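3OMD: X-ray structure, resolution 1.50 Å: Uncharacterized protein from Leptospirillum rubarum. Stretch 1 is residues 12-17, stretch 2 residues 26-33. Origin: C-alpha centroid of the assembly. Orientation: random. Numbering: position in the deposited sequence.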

ATOM      1  N   PHE A  12       9.364  -5.205  -5.989  1.00 16.76           N
ATOM      2  CA  PHE A  12       8.133  -4.405  -5.825  1.00 16.10           C
ATOM      3  C   PHE A  12       7.614  -4.643  -4.411  1.00 15.58           C
ATOM      4  O   PHE A  12       7.685  -5.772  -3.892  1.00 17.51           O
ATOM      5  N   PRO A  13       7.041  -3.608  -3.808  1.00 14.36           N
ATOM      6  CA  PRO A  13       6.300  -3.875  -2.567  1.00 14.43           C
ATOM      7  C   PRO A  13       5.073  -4.728  -2.896  1.00 13.54           C
ATOM      8  O   PRO A  13       4.629  -4.780  -4.057  1.00 15.32           O
ATOM      9  N   ARG A  14       4.524  -5.388  -1.886  1.00 12.53           N
ATOM     10  CA  ARG A  14       3.430  -6.344  -2.129  1.00 12.84           C
ATOM     11  C   ARG A  14       2.149  -5.678  -2.621  1.00 11.84           C
ATOM     12  O   ARG A  14       1.973  -4.439  -2.496  1.00 12.51           O
ATOM     13  N   SER A  15       1.272  -6.517  -3.183  1.00 11.92           N
ATOM     14  CA  SER A  15       0.059  -6.016  -3.807  1.00 12.42           C
ATOM     15  C   SER A  15      -0.812  -5.234  -2.838  1.00 12.58           C
ATOM     16  O   SER A  15      -0.984  -5.634  -1.681  1.00 12.74           O
ATOM     17  N   PRO A  16      -1.452  -4.162  -3.321  1.00 12.18           N
ATOM     18  CA  PRO A  16      -2.475  -3.448  -2.526  1.00 11.99           C
ATOM     19  C   PRO A  16      -3.511  -4.398  -1.932  1.00 11.74           C
ATOM     20  O   PRO A  16      -4.049  -4.111  -0.861  1.00 12.34           O
ATOM     21  N   VAL A  17      -3.856  -5.479  -2.637  1.00 11.29           N
ATOM     22  CA  VAL A  17      -4.973  -6.335  -2.213  1.00 13.22           C
ATOM     23  C   VAL A  17      -4.509  -7.718  -1.691  1.00 13.71           C
ATOM     24  O   VAL A  17      -5.331  -8.626  -1.529  1.00 15.11           O
ATOM     25  N   LEU A  26      -1.873  -2.909   3.980  1.00 10.09           N
ATOM     26  CA  LEU A  26      -0.963  -3.108   5.143  1.00 10.62           C
ATOM     27  C   LEU A  26       0.350  -3.813   4.731  1.00 11.34           C
ATOM     28  O   LEU A  26       1.452  -3.349   5.095  1.00 11.43           O
ATOM     29  N   LYS A  27       0.270  -4.921   3.975  1.00 11.29           N
ATOM     30  CA  LYS A  27       1.542  -5.575   3.551  1.00 11.43           C
ATOM     31  C   LYS A  27       2.394  -4.599   2.731  1.00 11.62           C
ATOM     32  O   LYS A  27       3.614  -4.553   2.896  1.00 12.45           O
ATOM     33  N   ARG A  28       1.741  -3.881   1.800  1.00 10.79           N
ATOM     34  CA  ARG A  28       2.447  -2.985   0.902  1.00 10.62           C
ATOM     35  C   ARG A  28       3.176  -1.886   1.693  1.00 11.33           C
ATOM     36  O   ARG A  28       4.341  -1.561   1.415  1.00 12.29           O
ATOM     37  N   VAL A  29       2.484  -1.296   2.665  1.00 10.68           N
ATOM     38  CA  VAL A  29       3.116  -0.235   3.439  1.00 11.64           C
ATOM     39  C   VAL A  29       4.126  -0.750   4.454  1.00 11.83           C
ATOM     40  O   VAL A  29       5.050  -0.007   4.793  1.00 12.55           O
ATOM     41  N   ILE A  30       3.948  -1.974   4.964  1.00 11.37           N
ATOM     42  CA  ILE A  30       5.080  -2.601   5.677  1.00 12.02           C
ATOM     43  C   ILE A  30       6.341  -2.583   4.813  1.00 12.37           C
ATOM     44  O   ILE A  30       7.424  -2.172   5.261  1.00 12.83           O
ATOM     45  N   ASP A  31       6.191  -3.018   3.567  1.00 12.76           N
ATOM     46  CA  ASP A  31       7.363  -3.105   2.687  1.00 12.97           C
ATOM     47  C   ASP A  31       7.948  -1.728   2.432  1.00 13.16           C
ATOM     48  O   ASP A  31       9.165  -1.553   2.454  1.00 13.22           O
ATOM     49  N   LYS A  32       7.072  -0.757   2.193  1.00 12.54           N
ATOM     50  CA  LYS A  32       7.551   0.607   1.928  1.00 11.96           C
ATOM     51  C   LYS A  32       8.203   1.200   3.180  1.00 12.47           C
ATOM     52  O   LYS A  32       9.209   1.920   3.059  1.00 13.64           O
ATOM     53  N   ALA A  33       7.659   0.906   4.369  1.00 12.07           N
ATOM     54  CA  ALA A  33       8.281   1.375   5.593  1.00 13.45           C
ATOM     55  C   ALA A  33       9.671   0.805   5.762  1.00 13.86           C
ATOM     56  O   ALA A  33      10.598   1.499   6.167  1.00 14.33           O
TER

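An irregular segment lies against a helix here, and two arginines, one from each side, satisfy most of the polar groups between them. Asp31, pointing toward the loop with chi1 m, is the chief acceptor. Its OD2 takes Arg14 N at 2.9 Å and Arg14 NE at 3.0 Å, the latter a salt bridge, so one carboxylate oxygen fixes both the backbone and the side chain of the same residue. The m, t, m course of Arg14 brings its guanidinium back to the helix, where NH2 adds weak bonds to Asp31 OD1 (3.1 Å) and to Lys27 O (3.4 Å), an oxygen that already accepts Asp31 N within the helix at 3.1 Å.

Arg28 answers in the other direction. Extended through t, t, t, it delivers NH1 to Arg14 O at 2.9 Å, while Pro13 CG covers one face of its guanidinium and Pro16 CG the opposite face. Pro13 also points toward the helix, its CB 3.8 Å from Asp31 CB.

Lys27 lays its CD over a face of the Arg14 guanidinium. Arg14 NH1 and Lys27 NZ come within 4.4 Å, and both donate to water 1, each at 3.0 Å. Water 2 accepts from Arg28 N (3.0 Å) and donates to Ser15 O (2.8 Å). Ser15 points away; its OG instead accepts Val17 N at 3.1 Å, bracing the loop locally.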

ATOM      1  CB  PHE A  12       7.028  -4.922  -6.770  1.00 16.58           C
ATOM      2  CG  PHE A  12       7.399  -4.878  -8.231  1.00 17.80           C
ATOM      3  CD1 PHE A  12       7.898  -3.708  -8.816  1.00 18.59           C
ATOM      4  CD2 PHE A  12       7.231  -6.015  -9.009  1.00 20.90           C
ATOM      5  CE1 PHE A  12       8.228  -3.706 -10.210  1.00 21.26           C
ATOM      6  CE2 PHE A  12       7.577  -6.021 -10.382  1.00 22.05           C
ATOM      7  CZ  PHE A  12       8.065  -4.873 -10.967  1.00 21.85           C
ATOM      8  CB  PRO A  13       5.909  -2.479  -2.073  1.00 15.41           C
ATOM      9  CG  PRO A  13       5.819  -1.634  -3.340  1.00 15.36           C
ATOM     10  CD  PRO A  13       6.820  -2.243  -4.348  1.00 14.82           C
ATOM     11  CB  ARG A  14       3.196  -7.202  -0.863  1.00 13.41           C
ATOM     12  CG  ARG A  14       4.328  -8.275  -0.744  1.00 13.64           C
ATOM     13  CD  ARG A  14       4.314  -9.021   0.580  1.00 14.36           C
ATOM     14  NE  ARG A  14       4.589  -8.113   1.686  1.00 14.10           N
ATOM     15  CZ  ARG A  14       4.474  -8.475   2.966  1.00 14.32           C
ATOM     16  NH1 ARG A  14       4.075  -9.703   3.279  1.00 15.00           N
ATOM     17  NH2 ARG A  14       4.719  -7.597   3.923  1.00 14.20           N
ATOM     18  CB  SER A  15      -0.756  -7.200  -4.338  1.00 13.64           C
ATOM     19  OG  SER A  15      -2.002  -6.727  -4.849  1.00 13.71           O
ATOM     20  CB  PRO A  16      -3.165  -2.556  -3.587  1.00 12.28           C
ATOM     21  CG  PRO A  16      -2.008  -2.182  -4.515  1.00 12.87           C
ATOM     22  CD  PRO A  16      -1.228  -3.528  -4.643  1.00 13.68           C
ATOM     23  CB  VAL A  17      -6.052  -6.446  -3.319  1.00 13.01           C
ATOM     24  CG1 VAL A  17      -6.642  -5.021  -3.618  1.00 14.63           C
ATOM     25  CG2 VAL A  17      -5.525  -7.180  -4.556  1.00 15.85           C
ATOM     26  CB  LEU A  26      -1.702  -3.860   6.256  1.00 11.58           C
ATOM     27  CG  LEU A  26      -0.817  -4.207   7.464  1.00 11.19           C
ATOM     28  CD1 LEU A  26      -0.121  -2.979   8.069  1.00 12.40           C
ATOM     29  CD2 LEU A  26      -1.703  -4.946   8.520  1.00 13.08           C
ATOM     30  CB  LYS A  27       1.247  -6.820   2.714  1.00 11.86           C
ATOM     31  CG  LYS A  27       0.751  -8.010   3.566  1.00 12.35           C
ATOM     32  CD  LYS A  27       0.680  -9.253   2.695  1.00 13.47           C
ATOM     33  CE  LYS A  27       0.226 -10.453   3.518  1.00 14.78           C
ATOM     34  NZ  LYS A  27       0.232 -11.715   2.683  1.00 17.06           N
ATOM     35  CB  ARG A  28       1.429  -2.356  -0.061  1.00 11.43           C
ATOM     36  CG  ARG A  28       2.076  -1.433  -1.122  1.00 12.45           C
ATOM     37  CD  ARG A  28       1.031  -1.085  -2.144  1.00 11.86           C
ATOM     38  NE  ARG A  28       1.612  -0.356  -3.275  1.00 11.89           N
ATOM     39  CZ  ARG A  28       2.205  -0.939  -4.315  1.00 12.16           C
ATOM     40  NH1 ARG A  28       2.257  -2.266  -4.413  1.00 12.20           N
ATOM     41  NH2 ARG A  28       2.713  -0.176  -5.290  1.00 12.49           N
ATOM     42  CB  VAL A  29       2.045   0.721   4.048  1.00 10.77           C
ATOM     43  CG1 VAL A  29       1.338   0.113   5.274  1.00 11.79           C
ATOM     44  CG2 VAL A  29       2.672   2.051   4.404  1.00 13.15           C
ATOM     45  CB  ILE A  30       4.711  -4.024   6.133  1.00 12.05           C
ATOM     46  CG1 ILE A  30       3.679  -3.937   7.279  1.00 12.16           C
ATOM     47  CG2 ILE A  30       5.975  -4.825   6.602  1.00 14.24           C
ATOM     48  CD1 ILE A  30       3.027  -5.356   7.557  1.00 13.64           C
ATOM     49  CB  ASP A  31       6.966  -3.743   1.363  1.00 13.04           C
ATOM     50  CG  ASP A  31       6.603  -5.211   1.499  1.00 14.25           C
ATOM     51  OD1 ASP A  31       6.893  -5.850   2.546  1.00 16.18           O
ATOM     52  OD2 ASP A  31       5.995  -5.767   0.543  1.00 15.23           O
ATOM     53  CB  LYS A  32       6.401   1.523   1.462  1.00 11.72           C
ATOM     54  CG  LYS A  32       5.893   1.104   0.049  1.00 12.82           C
ATOM     55  CD  LYS A  32       4.591   1.803  -0.372  1.00 15.19           C
ATOM     56  CE  LYS A  32       4.823   3.260  -0.454  1.00 14.38           C
ATOM     57  NZ  LYS A  32       3.479   3.970  -0.699  1.00 13.47           N
ATOM     58  CB  ALA A  33       7.417   1.034   6.793  1.00 13.68           C
TER
HETATM   59  O   HOH W   1       3.097 -12.224   2.004  1.00 21.51           O
HETATM   60  O   HOH W   2      -1.007  -4.474   0.900  1.00 11.73           O